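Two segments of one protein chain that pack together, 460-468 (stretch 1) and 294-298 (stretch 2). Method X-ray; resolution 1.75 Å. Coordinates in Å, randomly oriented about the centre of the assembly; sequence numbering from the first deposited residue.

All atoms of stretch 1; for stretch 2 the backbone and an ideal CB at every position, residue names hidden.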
# COMPACT_ATOMS: atom_id res chain seq x y z
N ASN A 460 20.93 13.13 -17.85
CA ASN A 460 19.79 12.78 -17.02
C ASN A 460 18.48 13.16 -17.71
O ASN A 460 18.43 14.08 -18.51
CB ASN A 460 19.90 13.46 -15.66
CG ASN A 460 21.08 12.93 -14.84
OD1 ASN A 460 21.61 11.85 -15.10
ND2 ASN A 460 21.48 13.70 -13.83
N ASP A 461 17.41 12.43 -17.40
CA ASP A 461 16.12 12.77 -17.96
C ASP A 461 15.43 13.80 -17.07
O ASP A 461 16.02 14.28 -16.09
CB ASP A 461 15.27 11.51 -18.18
CG ASP A 461 14.85 10.85 -16.88
OD1 ASP A 461 14.80 11.53 -15.84
OD2 ASP A 461 14.53 9.64 -16.90
N ASP A 462 14.20 14.17 -17.41
CA ASP A 462 13.47 15.16 -16.62
C ASP A 462 12.53 14.50 -15.61
O ASP A 462 11.65 15.15 -15.05
CB ASP A 462 12.67 16.09 -17.54
CG ASP A 462 11.48 15.40 -18.18
OD1 ASP A 462 11.43 14.15 -18.17
OD2 ASP A 462 10.61 16.11 -18.70
N GLU A 463 12.74 13.20 -15.40
CA GLU A 463 11.92 12.41 -14.48
C GLU A 463 10.45 12.37 -14.86
O GLU A 463 9.61 11.94 -14.07
CB GLU A 463 12.10 12.90 -13.03
CG GLU A 463 13.49 12.58 -12.47
CD GLU A 463 13.64 12.84 -10.99
OE1 GLU A 463 12.63 12.71 -10.25
OE2 GLU A 463 14.76 13.15 -10.56
N ASN A 464 10.15 12.79 -16.10
CA ASN A 464 8.78 12.81 -16.60
C ASN A 464 8.67 12.24 -18.02
O ASN A 464 7.62 12.35 -18.66
CB ASN A 464 8.18 14.23 -16.53
CG ASN A 464 7.75 14.65 -15.12
OD1 ASN A 464 8.10 15.72 -14.64
ND2 ASN A 464 6.97 13.80 -14.46
N GLY A 465 9.73 11.63 -18.52
CA GLY A 465 9.63 10.86 -19.75
C GLY A 465 10.57 11.27 -20.88
O GLY A 465 10.55 10.64 -21.94
N THR A 466 11.39 12.29 -20.67
CA THR A 466 12.30 12.69 -21.76
C THR A 466 13.70 13.09 -21.32
O THR A 466 13.90 13.66 -20.24
CB THR A 466 11.68 13.80 -22.65
OG1 THR A 466 12.38 13.87 -23.90
CG2 THR A 466 11.74 15.16 -21.94
N TYR A 467 14.66 12.77 -22.19
CA TYR A 467 16.04 13.23 -22.06
C TYR A 467 16.28 14.53 -22.84
O TYR A 467 17.34 15.14 -22.73
CB TYR A 467 17.01 12.14 -22.56
CG TYR A 467 17.20 11.01 -21.57
CD1 TYR A 467 18.25 11.04 -20.66
CD2 TYR A 467 16.33 9.94 -21.53
CE1 TYR A 467 18.43 10.02 -19.74
CE2 TYR A 467 16.51 8.90 -20.61
CZ TYR A 467 17.54 8.95 -19.72
OH TYR A 467 17.71 7.93 -18.81
N ASN A 468 15.30 14.95 -23.63
CA ASN A 468 15.40 16.24 -24.32
C ASN A 468 15.38 17.36 -23.30
O ASN A 468 14.61 17.32 -22.34
CB ASN A 468 14.24 16.43 -25.30
CG ASN A 468 14.33 15.50 -26.48
OD1 ASN A 468 15.41 15.20 -26.96
ND2 ASN A 468 13.18 15.03 -26.95
N UNK A 294 7.41 4.46 -12.58
CA UNK A 294 8.68 4.63 -11.91
C UNK A 294 9.62 5.56 -12.67
O UNK A 294 10.46 6.22 -12.07
CB UNK A 294 9.34 3.27 -11.71
N UNK A 295 9.48 5.62 -13.99
CA UNK A 295 10.36 6.50 -14.76
C UNK A 295 9.76 7.88 -15.05
O UNK A 295 10.51 8.83 -15.32
CB UNK A 295 10.72 5.82 -16.08
N UNK A 296 8.43 8.01 -14.99
CA UNK A 296 7.77 9.25 -15.42
C UNK A 296 6.81 9.88 -14.41
O UNK A 296 6.33 10.99 -14.64
CB UNK A 296 7.00 8.97 -16.71
N UNK A 297 6.50 9.16 -13.34
CA UNK A 297 5.41 9.57 -12.45
C UNK A 297 4.07 9.06 -12.95
O UNK A 297 3.95 8.62 -14.09
CB UNK A 297 5.37 11.09 -12.32
N UNK A 298 3.05 9.11 -12.11
CA UNK A 298 1.70 8.83 -12.57
C UNK A 298 1.19 9.98 -13.43
O UNK A 298 1.62 11.11 -13.27
CB UNK A 298 0.76 8.59 -11.38

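Stretch 1 is an irregular loop that folds around its own acidic side chains: OD1 of D462 accepts hydrogen bonds from N464 N at 2.8 Å and from T466 N at 3.1 Å, and OD1 of D461 accepts one from E463 N at 2.7 Å. OD2 of D461 remains free of such bonds within the loop, a negative charge facing stretch 2.

Position 294 lies in the last turn of a helix, and nothing of stretch 1 comes within 5.5 Å of its ideal CB. The loop therefore places no demand on it, and almost any residue that tolerates a helix would serve. The deposited residue is M294, which makes no contact with stretch 1.

At position 295 the CA-to-CB bond points sideways, and the nearest loop atom to the ideal CB is D461 OD2, at 5.5 Å. A short side chain would leave that gap unbridged, whereas a long one could turn back toward the carboxylate and the nearby hydroxyl of Y467. The charge favours lysine or arginine; a long neutral donor such as glutamine is also conceivable. It is R295. With chi1, chi2 and chi3 all in m, the chain curls round so that NH2 meets D461 OD2 at 2.9 Å, a nearly straight hydrogen bond that is also a salt bridge. The same nitrogen gives a weak hydrogen bond to Y467 OH at 3.1 Å. Both oxygens lie at the edge of the guanidinium, near its plane, where its N-H groups point. A water adds to the link, accepting from R295 NE and lying 2.6 Å from D461 OD2, so several donors of arginine are used where lysine would bring a single ammonium group.

Position 296 is where the backbones come closest, its CA 3.9 Å from that of N464. The ideal CB points sideways, only 3.9 Å from N464 C and 4.2 Å from G465 N, so a small side chain such as alanine, serine or cysteine is the natural expectation. The deposited residue is C296. Its chi1 of -52° (m) brings SG to 3.6 Å from G465 CA, packing sulfur against a residue with no side chain of its own. The backbone contributes too: N464 ND2 donates to C296 O at 2.9 Å, and C296 CA makes a CA-H...O contact with E463 O at 3.5 Å.

Position 297 leaves the helix with phi 85° and psi 166°. At these angles a CB would be jammed against the carbonyl O of the residue before, which by itself calls for glycine. The ideal CB would also point toward the loop, 3.8 Å from N464 ND2, the nitrogen that bonds to C296 O. The residue is indeed G297.

At position 298 the CA-to-CB bond points away, and the ideal CB has no loop atom within 5.5 Å. Size and polarity are unconstrained from this side. The residue is Y298, whose ring makes no contact with stretch 1.

Stretch 2 294-298: MRCGY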
# COMPACT_ATOMS: atom_id res chain seq x y z
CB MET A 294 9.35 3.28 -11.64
CG MET A 294 8.62 2.45 -10.58
SD MET A 294 9.50 0.95 -10.15
CE MET A 294 10.82 1.67 -9.16
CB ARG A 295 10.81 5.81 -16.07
CG ARG A 295 11.72 4.59 -15.88
CD ARG A 295 12.97 4.95 -15.12
NE ARG A 295 13.71 6.02 -15.79
CZ ARG A 295 14.62 5.81 -16.74
NH1 ARG A 295 14.91 4.58 -17.13
NH2 ARG A 295 15.26 6.84 -17.29
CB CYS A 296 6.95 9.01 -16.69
SG CYS A 296 7.82 8.24 -18.06
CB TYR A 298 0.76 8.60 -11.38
CG TYR A 298 0.94 7.25 -10.74
CD1 TYR A 298 2.08 6.96 -9.99
CD2 TYR A 298 -0.01 6.26 -10.90
CE1 TYR A 298 2.25 5.71 -9.41
CE2 TYR A 298 0.15 5.02 -10.33
CZ TYR A 298 1.28 4.75 -9.60
OH TYR A 298 1.43 3.49 -9.05
O HOH W 1 13.35 8.68 -14.74
O HOH W 2 11.72 9.94 -17.56
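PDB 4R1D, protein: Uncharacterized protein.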